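Polyhedrin (Operophtera brumata cypovirus 19, PDB 5A99) forms the crystalline polyhedra, the occlusion bodies of this insect virus, in which virus particles are probably embedded and protected outside the host. Local coordinates at residues 121-126 with 188-193; 33-38 with 55-60. All coordinates share one frame; numbering follows the deposited sequence.

Interaction 1: residues 121-126 with 188-193; sequences LGSVWF and AVQRAN
Trp125 and Ala188 pair as an antiparallel hydrogen-bonded couple, an example of a strand edge whose pairing a serine carries on beyond the last bridge. Trp125 N donates to Ala188 O and Ala188 N returns a bond to Trp125 O, both 3.0 Å long; the first is the straighter, 160° at the hydrogen. Beyond this pair Ser123 OG replaces a backbone carbonyl: it accepts a hydrogen bond from Gln190 N at 2.9 Å, almost straight at 174°. With OG between its own backbone N and carbonyl carbon (chi1 77°), the hydroxyl lies close to Gln190, and it is also hydrogen-bonded to Asp120 O. Ala188 O receives a CA-H...O contact from Val124 CA at 3.5 Å.

The apolar contacts lie on both faces of the sheet. Val124 and Val189 stand side by side, pointing the same way, CG2 to CG2 at 3.7 Å, while Ala188 CB meets Trp125 CE3 at 4.0 Å on the other face.

The contact joins outer strand 125-129 to central strand 184-190 of a three-stranded sheet. Strand 110-116 of the six-stranded sheet covers the valines through Phe113 and Val115; on the tryptophan face, Arg211 of a second subunit makes a cation-pi contact with Trp125.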
loop_
_atom_site.group_PDB
_atom_site.type_symbol
_atom_site.label_atom_id
_atom_site.label_comp_id
_atom_site.label_asym_id
_atom_site.label_seq_id
_atom_site.Cartn_x
_atom_site.Cartn_y
_atom_site.Cartn_z
ATOM N N LEU A 121 9.243 -18.963 12.126
ATOM C CA LEU A 121 10.445 -19.023 11.303
ATOM C C LEU A 121 10.187 -19.677 9.942
ATOM O O LEU A 121 10.819 -19.315 8.954
ATOM C CB LEU A 121 11.558 -19.753 12.044
ATOM C CG LEU A 121 12.193 -19.003 13.220
ATOM C CD1 LEU A 121 13.107 -19.925 14.026
ATOM C CD2 LEU A 121 12.953 -17.788 12.733
ATOM N N GLY A 122 9.256 -20.627 9.898
ATOM C CA GLY A 122 8.849 -21.248 8.649
ATOM C C GLY A 122 8.105 -20.310 7.710
ATOM O O GLY A 122 7.860 -20.645 6.557
ATOM N N SER A 123 7.729 -19.138 8.196
ATOM C CA SER A 123 7.064 -18.159 7.343
ATOM C C SER A 123 8.045 -17.097 6.852
ATOM O O SER A 123 7.705 -16.259 6.025
ATOM C CB SER A 123 5.904 -17.497 8.089
ATOM O OG SER A 123 6.364 -16.526 9.012
ATOM N N VAL A 124 9.268 -17.110 7.363
ATOM C CA VAL A 124 10.204 -16.057 6.983
ATOM C C VAL A 124 10.688 -16.240 5.541
ATOM O O VAL A 124 11.361 -17.216 5.214
ATOM C CB VAL A 124 11.404 -15.969 7.945
ATOM C CG1 VAL A 124 12.364 -14.924 7.454
ATOM C CG2 VAL A 124 10.932 -15.643 9.354
ATOM N N TRP A 125 10.324 -15.284 4.688
ATOM C CA TRP A 125 10.545 -15.383 3.257
ATOM C C TRP A 125 11.137 -14.073 2.770
ATOM O O TRP A 125 10.673 -13.003 3.130
ATOM C CB TRP A 125 9.214 -15.686 2.563
ATOM C CG TRP A 125 9.265 -15.623 1.069
ATOM C CD1 TRP A 125 9.761 -16.577 0.228
ATOM C CD2 TRP A 125 8.777 -14.562 0.231
ATOM N NE1 TRP A 125 9.626 -16.175 -1.076
ATOM C CE2 TRP A 125 9.022 -14.945 -1.106
ATOM C CE3 TRP A 125 8.160 -13.333 0.479
ATOM C CZ2 TRP A 125 8.673 -14.141 -2.190
ATOM C CZ3 TRP A 125 7.804 -12.533 -0.610
ATOM C CH2 TRP A 125 8.068 -12.939 -1.921
ATOM N N PHE A 126 12.169 -14.158 1.945
ATOM C CA PHE A 126 12.937 -12.983 1.572
ATOM C C PHE A 126 13.488 -13.206 0.164
ATOM O O PHE A 126 14.157 -14.204 -0.088
ATOM C CB PHE A 126 14.065 -12.770 2.596
ATOM C CG PHE A 126 14.919 -11.572 2.324
ATOM C CD1 PHE A 126 14.538 -10.312 2.763
ATOM C CD2 PHE A 126 16.110 -11.707 1.632
ATOM C CE1 PHE A 126 15.329 -9.213 2.499
ATOM C CE2 PHE A 126 16.906 -10.608 1.362
ATOM C CZ PHE A 126 16.522 -9.365 1.796
ATOM N N ALA A 188 8.217 -11.476 3.799
ATOM C CA ALA A 188 7.027 -11.766 4.574
ATOM C C ALA A 188 7.420 -12.522 5.816
ATOM O O ALA A 188 8.424 -13.237 5.845
ATOM C CB ALA A 188 6.054 -12.578 3.778
ATOM N N VAL A 189 6.605 -12.351 6.844
ATOM C CA VAL A 189 6.748 -13.103 8.066
ATOM C C VAL A 189 5.471 -12.932 8.888
ATOM O O VAL A 189 4.887 -11.850 8.907
ATOM C CB VAL A 189 7.988 -12.647 8.868
ATOM C CG1 VAL A 189 7.974 -11.149 9.110
ATOM C CG2 VAL A 189 8.084 -13.406 10.180
ATOM N N GLN A 190 5.041 -14.005 9.551
ATOM C CA GLN A 190 3.887 -13.948 10.444
ATOM C C GLN A 190 4.328 -14.358 11.840
ATOM O O GLN A 190 5.396 -14.975 12.015
ATOM C CB GLN A 190 2.761 -14.879 9.952
ATOM C CG GLN A 190 3.115 -16.344 10.003
ATOM C CD GLN A 190 1.935 -17.270 9.713
ATOM O OE1 GLN A 190 0.818 -16.826 9.422
ATOM N NE2 GLN A 190 2.183 -18.577 9.802
ATOM N N ARG A 191 3.510 -14.034 12.838
ATOM C CA ARG A 191 3.811 -14.465 14.196
ATOM C C ARG A 191 3.542 -15.955 14.286
ATOM O O ARG A 191 2.681 -16.479 13.571
ATOM C CB ARG A 191 2.994 -13.707 15.256
ATOM C CG ARG A 191 1.617 -14.280 15.575
ATOM C CD ARG A 191 1.024 -13.701 16.886
ATOM N NE ARG A 191 1.372 -12.297 17.111
ATOM C CZ ARG A 191 2.246 -11.878 18.023
ATOM N NH1 ARG A 191 2.856 -12.742 18.825
ATOM N NH2 ARG A 191 2.512 -10.597 18.142
ATOM N N ALA A 192 4.277 -16.620 15.168
ATOM C CA ALA A 192 4.116 -18.047 15.401
ATOM C C ALA A 192 2.732 -18.367 15.955
ATOM O O ALA A 192 2.244 -17.707 16.865
ATOM C CB ALA A 192 5.184 -18.537 16.374
ATOM N N ASN A 193 2.107 -19.404 15.414
ATOM C CA ASN A 193 0.919 -19.953 16.040
ATOM C C ASN A 193 1.048 -21.469 16.152
ATOM O O ASN A 193 1.002 -22.190 15.154
ATOM C CB ASN A 193 -0.346 -19.559 15.280
ATOM C CG ASN A 193 -1.604 -19.967 16.022
ATOM O OD1 ASN A 193 -1.532 -20.641 17.050
ATOM N ND2 ASN A 193 -2.759 -19.552 15.514
#

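Interaction 2: residues 33-38 with 55-60; sequences IYAHLV and RIISRS
Ile33, Ala35 and Ile57 bring two strands together through side chains, a worked example of packing between sheets as opposed to pairing within one. Their short axes approach to 8.0 Å and run nearly parallel, 22° apart, with no hydrogen bond between the segments.

The apolar contacts centre on one methyl. Ile57 CG1 is anti to its carbonyl carbon (chi1 -67°), and the extended chain beyond it carries CD1 to the opposing strand, where it lies 4.1 Å from Ile33 CG1 and 4.1 Å from Ala35 CB. The two isoleucines slide past each other in opposite directions, and each terminal methyl meets backbone of the other strand: Ile57 CD1 lies 3.6 Å from Ile33 O, and Ile33 CD1 3.5 Å from Arg55 O.

Within segment 55-60, Arg59 NH1 donates to Ser58 O at 2.9 Å; the oxygen lies in the guanidinium plane, while NH1 sits well above the carbonyl plane. Ile57 CG2 covers one guanidinium face, 4.0 Å above its plane and over its centre. A salt bridge from Arg59 NE to Asp217 gives this group a further hold.

Strand 33-40 lies between strands 110-116 and 46-53 in the six-stranded sheet, whereas strand 56-61 edges the three-stranded sheet beside strand 184-190, whose Phe187 packs against Ala35 and Arg59.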
loop_
_atom_site.group_PDB
_atom_site.type_symbol
_atom_site.label_atom_id
_atom_site.label_comp_id
_atom_site.label_asym_id
_atom_site.label_seq_id
_atom_site.Cartn_x
_atom_site.Cartn_y
_atom_site.Cartn_z
ATOM N N ILE A 33 5.347 -8.098 15.868
ATOM C CA ILE A 33 6.483 -8.701 15.201
ATOM C C ILE A 33 7.076 -7.602 14.338
ATOM O O ILE A 33 6.368 -6.689 13.875
ATOM C CB ILE A 33 6.133 -9.962 14.370
ATOM C CG1 ILE A 33 5.014 -9.677 13.380
ATOM C CG2 ILE A 33 5.750 -11.106 15.284
ATOM C CD1 ILE A 33 4.695 -10.860 12.471
ATOM N N TYR A 34 8.388 -7.679 14.161
ATOM C CA TYR A 34 9.131 -6.631 13.479
ATOM C C TYR A 34 9.975 -7.228 12.370
ATOM O O TYR A 34 10.525 -8.330 12.497
ATOM C CB TYR A 34 10.025 -5.854 14.462
ATOM C CG TYR A 34 9.260 -5.169 15.556
ATOM C CD1 TYR A 34 8.639 -3.948 15.333
ATOM C CD2 TYR A 34 9.147 -5.742 16.815
ATOM C CE1 TYR A 34 7.928 -3.324 16.326
ATOM C CE2 TYR A 34 8.442 -5.123 17.813
ATOM C CZ TYR A 34 7.845 -3.908 17.569
ATOM O OH TYR A 34 7.140 -3.292 18.568
ATOM N N ALA A 35 10.056 -6.475 11.280
ATOM C CA ALA A 35 10.889 -6.811 10.145
ATOM C C ALA A 35 11.644 -5.552 9.709
ATOM O O ALA A 35 11.036 -4.561 9.298
ATOM C CB ALA A 35 10.041 -7.355 9.010
ATOM N N HIS A 36 12.968 -5.602 9.816
ATOM C CA HIS A 36 13.819 -4.486 9.421
ATOM C C HIS A 36 14.573 -4.819 8.155
ATOM O O HIS A 36 15.216 -5.863 8.062
ATOM C CB HIS A 36 14.840 -4.169 10.504
ATOM C CG HIS A 36 14.309 -3.326 11.620
ATOM N ND1 HIS A 36 13.806 -3.867 12.779
ATOM C CD2 HIS A 36 14.227 -1.980 11.764
ATOM C CE1 HIS A 36 13.424 -2.895 13.589
ATOM N NE2 HIS A 36 13.659 -1.739 12.992
ATOM N N LEU A 37 14.504 -3.920 7.184
ATOM C CA LEU A 37 15.366 -4.014 6.031
ATOM C C LEU A 37 16.372 -2.879 6.162
ATOM O O LEU A 37 16.012 -1.699 6.103
ATOM C CB LEU A 37 14.556 -3.918 4.738
ATOM C CG LEU A 37 15.365 -3.955 3.440
ATOM C CD1 LEU A 37 16.301 -5.152 3.392
ATOM C CD2 LEU A 37 14.416 -3.953 2.229
ATOM N N VAL A 38 17.624 -3.247 6.395
ATOM C CA VAL A 38 18.677 -2.271 6.620
ATOM C C VAL A 38 19.554 -2.232 5.386
ATOM O O VAL A 38 20.104 -3.250 4.972
ATOM C CB VAL A 38 19.538 -2.639 7.828
ATOM C CG1 VAL A 38 20.609 -1.543 8.098
ATOM C CG2 VAL A 38 18.665 -2.868 9.031
ATOM N N ARG A 55 0.414 -9.154 13.801
ATOM C CA ARG A 55 0.136 -10.517 13.335
ATOM C C ARG A 55 0.881 -10.954 12.079
ATOM O O ARG A 55 1.426 -12.054 12.032
ATOM C CB ARG A 55 -1.356 -10.669 13.081
ATOM C CG ARG A 55 -2.190 -10.701 14.337
ATOM C CD ARG A 55 -3.642 -10.944 13.999
ATOM N NE ARG A 55 -4.464 -11.017 15.196
ATOM C CZ ARG A 55 -5.676 -11.564 15.234
ATOM N NH1 ARG A 55 -6.209 -12.101 14.135
ATOM N NH2 ARG A 55 -6.349 -11.582 16.375
ATOM N N ILE A 56 0.892 -10.107 11.053
ATOM C CA ILE A 56 1.359 -10.537 9.750
ATOM C C ILE A 56 1.993 -9.395 8.971
ATOM O O ILE A 56 1.506 -8.263 8.973
ATOM C CB ILE A 56 0.198 -11.203 8.930
ATOM C CG1 ILE A 56 0.743 -11.850 7.642
ATOM C CG2 ILE A 56 -0.921 -10.202 8.632
ATOM C CD1 ILE A 56 -0.301 -12.662 6.856
ATOM N N ILE A 57 3.093 -9.709 8.301
ATOM C CA ILE A 57 3.822 -8.726 7.527
ATOM C C ILE A 57 4.086 -9.290 6.137
ATOM O O ILE A 57 4.717 -10.337 5.998
ATOM C CB ILE A 57 5.162 -8.355 8.224
ATOM C CG1 ILE A 57 4.902 -7.622 9.547
ATOM C CG2 ILE A 57 6.045 -7.495 7.308
ATOM C CD1 ILE A 57 6.183 -7.230 10.302
ATOM N N SER A 58 3.561 -8.609 5.118
ATOM C CA SER A 58 3.916 -8.870 3.721
ATOM C C SER A 58 4.295 -7.547 3.061
ATOM O O SER A 58 3.479 -6.633 3.008
ATOM C CB SER A 58 2.736 -9.505 2.978
ATOM O OG SER A 58 2.937 -9.496 1.576
ATOM N N ARG A 59 5.524 -7.441 2.559
ATOM C CA ARG A 59 6.004 -6.181 2.009
ATOM C C ARG A 59 6.817 -6.390 0.760
ATOM O O ARG A 59 7.499 -7.398 0.615
ATOM C CB ARG A 59 6.893 -5.446 3.019
ATOM C CG ARG A 59 6.235 -5.170 4.341
ATOM C CD ARG A 59 5.257 -4.014 4.259
ATOM N NE ARG A 59 4.773 -3.677 5.589
ATOM C CZ ARG A 59 3.780 -4.317 6.207
ATOM N NH1 ARG A 59 3.142 -5.310 5.602
ATOM N NH2 ARG A 59 3.417 -3.948 7.425
ATOM N N SER A 60 6.775 -5.410 -0.133
ATOM C CA SER A 60 7.700 -5.402 -1.253
ATOM C C SER A 60 8.146 -3.969 -1.527
ATOM O O SER A 60 7.425 -2.991 -1.244
ATOM C CB SER A 60 7.098 -6.086 -2.497
ATOM O OG SER A 60 5.929 -5.423 -2.938
#

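In the fold
Both contacts are largely buried, but interaction 2 lies nearer the middle of the chain, its centre about 5 Å from that of the chain, against about 12 Å for the centre of interaction 1. They illustrate two ways in which strands are held: interaction 1 chiefly by hydrogen bonds within the three-stranded sheet, interaction 2 by apolar contact between the sheets. Strand 184-190 links them, since its other edge pairs with strand 56-61: Val189 O probably accepts a hydrogen bond from Ile57 N, and Arg191 N probably bonds to Arg55 O. Ala188 CB also packs on Ile57 O. Both contacts border the second subunit, which places their shared sheet at an interface of the assembly.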